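Local atomic coordinates of thioesterase (Streptomyces coelicolor, PDB entry 3QMW), a protein that probably hydrolyses thioesters in the prodiginine biosynthetic pathway, as a thioesterase built on the alpha/beta-hydrolase fold. Residues S132-R135 with L139-D142; T203-A208 with E217-W222. All blocks are in the same frame, centred on the assembly; numbering follows the deposited sequence.

Interaction 1 of 2, residues S132-R135 with L139-D142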
ATOM      1  N   SER D 132     -11.863   1.574  10.873  1.00 44.78           N
ATOM      2  CA  SER D 132     -12.203   2.646   9.955  1.00 45.26           C
ATOM      3  C   SER D 132     -13.689   2.967  10.020  1.00 45.79           C
ATOM      4  O   SER D 132     -14.494   2.111  10.367  1.00 45.82           O
ATOM      5  CB  SER D 132     -11.793   2.277   8.531  1.00 45.24           C
ATOM      6  OG  SER D 132     -12.368   1.051   8.132  1.00 45.55           O
ATOM      7  N   GLY D 133     -14.031   4.215   9.708  1.00 46.39           N
ATOM      8  CA  GLY D 133     -15.411   4.679   9.688  1.00 46.97           C
ATOM      9  C   GLY D 133     -16.222   4.346  10.928  1.00 47.58           C
ATOM     10  O   GLY D 133     -17.417   4.087  10.831  1.00 47.66           O
ATOM     11  N   SER D 134     -15.588   4.356  12.095  1.00 48.54           N
ATOM     12  CA  SER D 134     -16.282   4.037  13.347  1.00 49.33           C
ATOM     13  C   SER D 134     -15.984   5.050  14.448  1.00 49.74           C
ATOM     14  O   SER D 134     -14.826   5.366  14.716  1.00 49.61           O
ATOM     15  CB  SER D 134     -15.896   2.634  13.823  1.00 49.41           C
ATOM     16  OG  SER D 134     -16.522   2.319  15.054  1.00 49.69           O
ATOM     17  N   ARG D 135     -17.040   5.560  15.071  1.00 50.66           N
ATOM     18  CA  ARG D 135     -16.923   6.386  16.283  1.00 51.29           C
ATOM     19  C   ARG D 135     -16.405   5.559  17.457  1.00 51.40           C
ATOM     20  O   ARG D 135     -16.419   4.325  17.419  1.00 51.18           O
ATOM     21  CB  ARG D 135     -18.286   6.963  16.657  1.00 51.66           C
ATOM     22  CG  ARG D 135     -19.331   5.878  16.988  1.00 52.99           C
ATOM     23  CD  ARG D 135     -20.694   6.435  17.293  1.00 54.40           C
ATOM     24  NE  ARG D 135     -21.160   7.349  16.262  1.00 55.92           N
ATOM     25  CZ  ARG D 135     -22.369   7.904  16.255  1.00 58.23           C
ATOM     26  NH1 ARG D 135     -23.255   7.624  17.213  1.00 58.98           N
ATOM     27  NH2 ARG D 135     -22.700   8.740  15.276  1.00 58.77           N
ATOM     28  N   LEU D 139     -19.550   6.196  22.402  1.00 60.33           N
ATOM     29  CA  LEU D 139     -20.448   7.043  21.603  1.00 61.31           C
ATOM     30  C   LEU D 139     -21.526   6.252  20.858  1.00 62.16           C
ATOM     31  O   LEU D 139     -22.300   6.848  20.107  1.00 62.20           O
ATOM     32  CB  LEU D 139     -19.655   7.900  20.592  1.00 61.48           C
ATOM     33  CG  LEU D 139     -18.884   9.126  21.102  1.00 61.59           C
ATOM     34  CD1 LEU D 139     -17.861   9.603  20.070  1.00 61.48           C
ATOM     35  CD2 LEU D 139     -19.856  10.253  21.463  1.00 61.94           C
ATOM     36  N   TYR D 140     -21.587   4.932  21.057  1.00 63.30           N
ATOM     37  CA  TYR D 140     -22.577   4.089  20.359  1.00 64.26           C
ATOM     38  C   TYR D 140     -23.870   3.889  21.170  1.00 64.99           C
ATOM     39  O   TYR D 140     -23.815   3.496  22.336  1.00 65.20           O
ATOM     40  CB  TYR D 140     -21.976   2.718  19.993  1.00 64.20           C
ATOM     41  CG  TYR D 140     -21.361   2.638  18.606  1.00 64.54           C
ATOM     42  CD1 TYR D 140     -22.163   2.558  17.467  1.00 64.71           C
ATOM     43  CD2 TYR D 140     -19.978   2.621  18.434  1.00 65.01           C
ATOM     44  CE1 TYR D 140     -21.608   2.475  16.197  1.00 64.89           C
ATOM     45  CE2 TYR D 140     -19.410   2.535  17.169  1.00 65.02           C
ATOM     46  CZ  TYR D 140     -20.225   2.460  16.055  1.00 65.47           C
ATOM     47  OH  TYR D 140     -19.647   2.372  14.801  1.00 66.43           O
ATOM     48  N   GLY D 141     -25.021   4.139  20.534  1.00 65.90           N
ATOM     49  CA  GLY D 141     -26.334   3.945  21.167  1.00 66.58           C
ATOM     50  C   GLY D 141     -27.440   4.891  20.700  1.00 67.34           C
ATOM     51  O   GLY D 141     -28.606   4.494  20.621  1.00 67.82           O
ATOM     52  N   ASP D 142     -27.086   6.136  20.382  1.00 67.99           N
ATOM     53  CA  ASP D 142     -28.086   7.189  20.129  1.00 68.61           C
ATOM     54  C   ASP D 142     -28.924   7.024  18.854  1.00 68.79           C
ATOM     55  O   ASP D 142     -30.023   7.581  18.761  1.00 68.90           O
ATOM     56  CB  ASP D 142     -27.435   8.592  20.148  1.00 68.78           C
ATOM     57  CG  ASP D 142     -26.566   8.873  18.922  1.00 69.93           C
ATOM     58  OD1 ASP D 142     -25.922   7.932  18.400  1.00 71.24           O
ATOM     59  OD2 ASP D 142     -26.510  10.052  18.495  1.00 70.99           O
TER
HETATM   60  O   HOH W   1     -19.664   4.950  13.292  1.00 34.34           O
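R135 lays the start of its side chain over one face of the Y140 ring, with CG of R135 only 3.6 Å from the ring centroid in a CH-pi contact displaced toward the rim. The torsion responsible sets CG between the backbone N and the carbonyl carbon (chi1 62°), a placement that carries the chain across the ring rather than along its edge. This is the tight half of the contact. Beside it, S134 OG lies in the ring plane at the hydroxyl end and shares a hydrogen bond of 3.1 Å with Y140 OH. A water 3.0 Å from Y140 OH also accepts from the backbone N of R135 at 3.2 Å, so the phenol oxygen is tied both to a side chain and, through solvent, to the main chain.

Farther out the packing gives way to polar contacts near the surface. A bend at chi3 (52°) turns the guanidinium of R135 toward the second segment, where NH1 alone serves two acceptors: L139 O at 3.1 Å and, in a salt bridge, D142 OD1 at 2.9 Å. The carboxylate oxygen is met on its syn side and lies almost exactly in the guanidinium plane, whereas the carbonyl oxygen is approached at a tilt. D142 is exposed, and solvent would be expected to weaken its pull on the arginine. The contact illustrates how a loop can be fastened by an arginine whose aliphatic part lies on a ring and whose buried guanidinium reaches out to a carboxylate at the solvent side.

Both segments belong to the loop that leaves strand 129-132. S134 and Y140 rest against A108 and L109 of helix 106-120, whose start belongs to the probable nucleophile elbow, while R135 and L139 reach M218 of helix 216-220.

Interaction 2 of 2, residues T203-A208 with E217-W222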
ATOM      1  N   THR D 203      -3.178   1.063  18.310  1.00 55.41           N
ATOM      2  CA  THR D 203      -4.432   1.251  17.608  1.00 54.59           C
ATOM      3  C   THR D 203      -4.286   2.297  16.518  1.00 54.00           C
ATOM      4  O   THR D 203      -3.677   3.337  16.736  1.00 53.97           O
ATOM      5  CB  THR D 203      -5.527   1.687  18.609  1.00 54.53           C
ATOM      6  OG1 THR D 203      -5.884   0.567  19.418  1.00 53.89           O
ATOM      7  CG2 THR D 203      -6.773   2.216  17.902  1.00 54.22           C
ATOM      8  N   THR D 204      -4.848   2.012  15.347  1.00 53.18           N
ATOM      9  CA  THR D 204      -4.890   2.974  14.259  1.00 52.58           C
ATOM     10  C   THR D 204      -6.329   3.147  13.780  1.00 52.27           C
ATOM     11  O   THR D 204      -7.011   2.166  13.494  1.00 52.09           O
ATOM     12  CB  THR D 204      -4.020   2.527  13.088  1.00 52.71           C
ATOM     13  OG1 THR D 204      -2.811   1.932  13.580  1.00 51.96           O
ATOM     14  CG2 THR D 204      -3.701   3.721  12.184  1.00 52.44           C
ATOM     15  N   ALA D 205      -6.784   4.396  13.699  1.00 51.79           N
ATOM     16  CA  ALA D 205      -8.163   4.693  13.351  1.00 51.56           C
ATOM     17  C   ALA D 205      -8.248   5.584  12.118  1.00 51.33           C
ATOM     18  O   ALA D 205      -7.515   6.562  12.000  1.00 51.23           O
ATOM     19  CB  ALA D 205      -8.876   5.346  14.524  1.00 51.71           C
ATOM     20  N   PHE D 206      -9.167   5.248  11.216  1.00 50.79           N
ATOM     21  CA  PHE D 206      -9.319   5.972   9.975  1.00 50.55           C
ATOM     22  C   PHE D 206     -10.611   6.743   9.955  1.00 50.56           C
ATOM     23  O   PHE D 206     -11.683   6.178  10.143  1.00 50.89           O
ATOM     24  CB  PHE D 206      -9.294   5.013   8.798  1.00 50.40           C
ATOM     25  CG  PHE D 206      -8.038   4.227   8.700  1.00 49.63           C
ATOM     26  CD1 PHE D 206      -6.997   4.657   7.883  1.00 49.13           C
ATOM     27  CD2 PHE D 206      -7.882   3.059   9.425  1.00 48.23           C
ATOM     28  CE1 PHE D 206      -5.815   3.920   7.786  1.00 48.22           C
ATOM     29  CE2 PHE D 206      -6.700   2.322   9.338  1.00 48.61           C
ATOM     30  CZ  PHE D 206      -5.669   2.755   8.519  1.00 47.74           C
ATOM     31  N   SER D 207     -10.498   8.042   9.722  1.00 50.71           N
ATOM     32  CA  SER D 207     -11.649   8.893   9.506  1.00 50.65           C
ATOM     33  C   SER D 207     -11.775   9.116   8.016  1.00 50.94           C
ATOM     34  O   SER D 207     -10.878   8.759   7.256  1.00 50.51           O
ATOM     35  CB  SER D 207     -11.478  10.218  10.245  1.00 50.58           C
ATOM     36  OG  SER D 207     -10.165  10.734  10.076  1.00 50.84           O
ATOM     37  N   ALA D 208     -12.907   9.685   7.613  1.00 51.54           N
ATOM     38  CA  ALA D 208     -13.177  10.035   6.228  1.00 52.05           C
ATOM     39  C   ALA D 208     -13.811  11.427   6.214  1.00 52.86           C
ATOM     40  O   ALA D 208     -14.611  11.751   7.080  1.00 52.74           O
ATOM     41  CB  ALA D 208     -14.098   9.008   5.596  1.00 51.85           C
ATOM     42  N   GLU D 217     -13.458  14.115  15.285  1.00 64.67           N
ATOM     43  CA  GLU D 217     -13.635  14.146  16.742  1.00 64.77           C
ATOM     44  C   GLU D 217     -14.171  12.816  17.318  1.00 64.36           C
ATOM     45  O   GLU D 217     -13.786  12.423  18.426  1.00 64.27           O
ATOM     46  CB  GLU D 217     -14.542  15.321  17.151  1.00 64.92           C
ATOM     47  CG  GLU D 217     -15.972  15.234  16.603  1.00 65.68           C
ATOM     48  CD  GLU D 217     -16.829  16.458  16.911  1.00 66.95           C
ATOM     49  OE1 GLU D 217     -16.437  17.215  17.831  1.00 67.63           O
ATOM     50  OE2 GLU D 217     -17.874  16.670  16.245  1.00 66.65           O
ATOM     51  N   MET D 218     -15.042  12.131  16.569  1.00 63.79           N
ATOM     52  CA  MET D 218     -15.562  10.820  16.979  1.00 63.53           C
ATOM     53  C   MET D 218     -14.473   9.760  16.904  1.00 62.78           C
ATOM     54  O   MET D 218     -14.354   8.912  17.787  1.00 62.50           O
ATOM     55  CB  MET D 218     -16.741  10.381  16.097  1.00 63.89           C
ATOM     56  CG  MET D 218     -18.036  11.139  16.332  1.00 64.96           C
ATOM     57  SD  MET D 218     -19.306  10.801  15.080  1.00 66.98           S
ATOM     58  CE  MET D 218     -20.569  11.978  15.573  1.00 65.62           C
ATOM     59  N   VAL D 219     -13.684   9.813  15.839  1.00 62.24           N
ATOM     60  CA  VAL D 219     -12.601   8.859  15.640  1.00 61.95           C
ATOM     61  C   VAL D 219     -11.448   9.183  16.582  1.00 61.64           C
ATOM     62  O   VAL D 219     -10.779   8.284  17.088  1.00 61.51           O
ATOM     63  CB  VAL D 219     -12.111   8.856  14.180  1.00 62.01           C
ATOM     64  CG1 VAL D 219     -11.067   7.756  13.963  1.00 61.58           C
ATOM     65  CG2 VAL D 219     -13.296   8.671  13.236  1.00 61.99           C
ATOM     66  N   GLU D 220     -11.230  10.471  16.823  1.00 61.32           N
ATOM     67  CA  GLU D 220     -10.268  10.907  17.823  1.00 61.12           C
ATOM     68  C   GLU D 220     -10.582  10.294  19.182  1.00 60.41           C
ATOM     69  O   GLU D 220      -9.671   9.967  19.936  1.00 60.54           O
ATOM     70  CB  GLU D 220     -10.271  12.433  17.940  1.00 61.54           C
ATOM     71  CG  GLU D 220      -9.195  13.020  18.893  1.00 62.61           C
ATOM     72  CD  GLU D 220      -7.769  12.839  18.381  1.00 63.91           C
ATOM     73  OE1 GLU D 220      -7.566  12.824  17.144  1.00 65.74           O
ATOM     74  OE2 GLU D 220      -6.848  12.719  19.216  1.00 64.23           O
ATOM     75  N   ALA D 221     -11.869  10.134  19.486  1.00 59.66           N
ATOM     76  CA  ALA D 221     -12.319   9.600  20.782  1.00 59.02           C
ATOM     77  C   ALA D 221     -11.838   8.173  21.117  1.00 58.45           C
ATOM     78  O   ALA D 221     -11.979   7.730  22.250  1.00 58.57           O
ATOM     79  CB  ALA D 221     -13.851   9.690  20.881  1.00 58.88           C
ATOM     80  N   TRP D 222     -11.275   7.461  20.144  1.00 57.91           N
ATOM     81  CA  TRP D 222     -10.678   6.139  20.382  1.00 57.56           C
ATOM     82  C   TRP D 222      -9.367   6.195  21.170  1.00 57.32           C
ATOM     83  O   TRP D 222      -8.909   5.169  21.683  1.00 56.82           O
ATOM     84  CB  TRP D 222     -10.375   5.434  19.050  1.00 57.51           C
ATOM     85  CG  TRP D 222     -11.545   4.798  18.383  1.00 57.73           C
ATOM     86  CD1 TRP D 222     -12.392   5.377  17.480  1.00 57.83           C
ATOM     87  CD2 TRP D 222     -11.986   3.441  18.534  1.00 57.43           C
ATOM     88  NE1 TRP D 222     -13.332   4.468  17.069  1.00 57.73           N
ATOM     89  CE2 TRP D 222     -13.108   3.274  17.704  1.00 57.12           C
ATOM     90  CE3 TRP D 222     -11.541   2.355  19.296  1.00 57.71           C
ATOM     91  CZ2 TRP D 222     -13.798   2.069  17.618  1.00 57.31           C
ATOM     92  CZ3 TRP D 222     -12.225   1.155  19.208  1.00 57.49           C
ATOM     93  CH2 TRP D 222     -13.342   1.023  18.380  1.00 57.79           C
TER
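Strand 203-208 runs extended within the parallel sheet, and the short helix that includes 217-220 packs against it, the two backbones coming nearest at S207 and V219, whose CA atoms are 6.2 Å apart. Together with strand 230-235 they form a beta-alpha-beta unit of the alpha/beta-hydrolase fold. Farther along, W222 N is bonded to V219 O at 3.2 Å.

The strand's alternation decides which side chains meet the helix: A205 and S207 project toward it, whereas F206 points away, and its side chain touches L251 and H254 of helix 246-258. V219 answers with its two methyl groups, one for each neighbour. Its CG1, anti to the backbone N (chi1 -175°), presses end-on against A205 CB at 3.3 Å, a very close approach for two methyl carbons, while CG2 rests on S207 CB at 3.8 Å. The two branches thus bridge two successive inward-facing residues on one face of the strand, and no hydrogen bond joins the segments. It is a compact example of a helix seated on a parallel sheet by a branched aliphatic residue set over smaller ones. With an alanine here, both branches would be missing, and A205 and S207 would probably be left facing a gap between helix and sheet.

All four touching residues are buried, which makes the one polar group among their side chains notable. S207 meets the valine through its CB and leaves its hydroxyl for the adjoining strand, where S207 OG is hydrogen-bonded to H234 ND1.

How the interactions relate
Following the chain, strand 129-132 ends and interaction 1 closes a short loop, with three residues between its segments, before helix 150-159. Much later interaction 2 closes its own, somewhat longer loop between strand 203-208 and helix 216-220. The two therefore come in series, neither enclosing nor crossing the other, yet they meet in space. G133 N is probably hydrogen-bonded to F206 O, 3.1 Å away, just past the end of strand 129-132 and beside strand 203-208, and W222 NE1 probably donates to S134 O at 2.9 Å. The loop after one strand is thereby joined both to the next strand in the sheet and to the 217-222 segment.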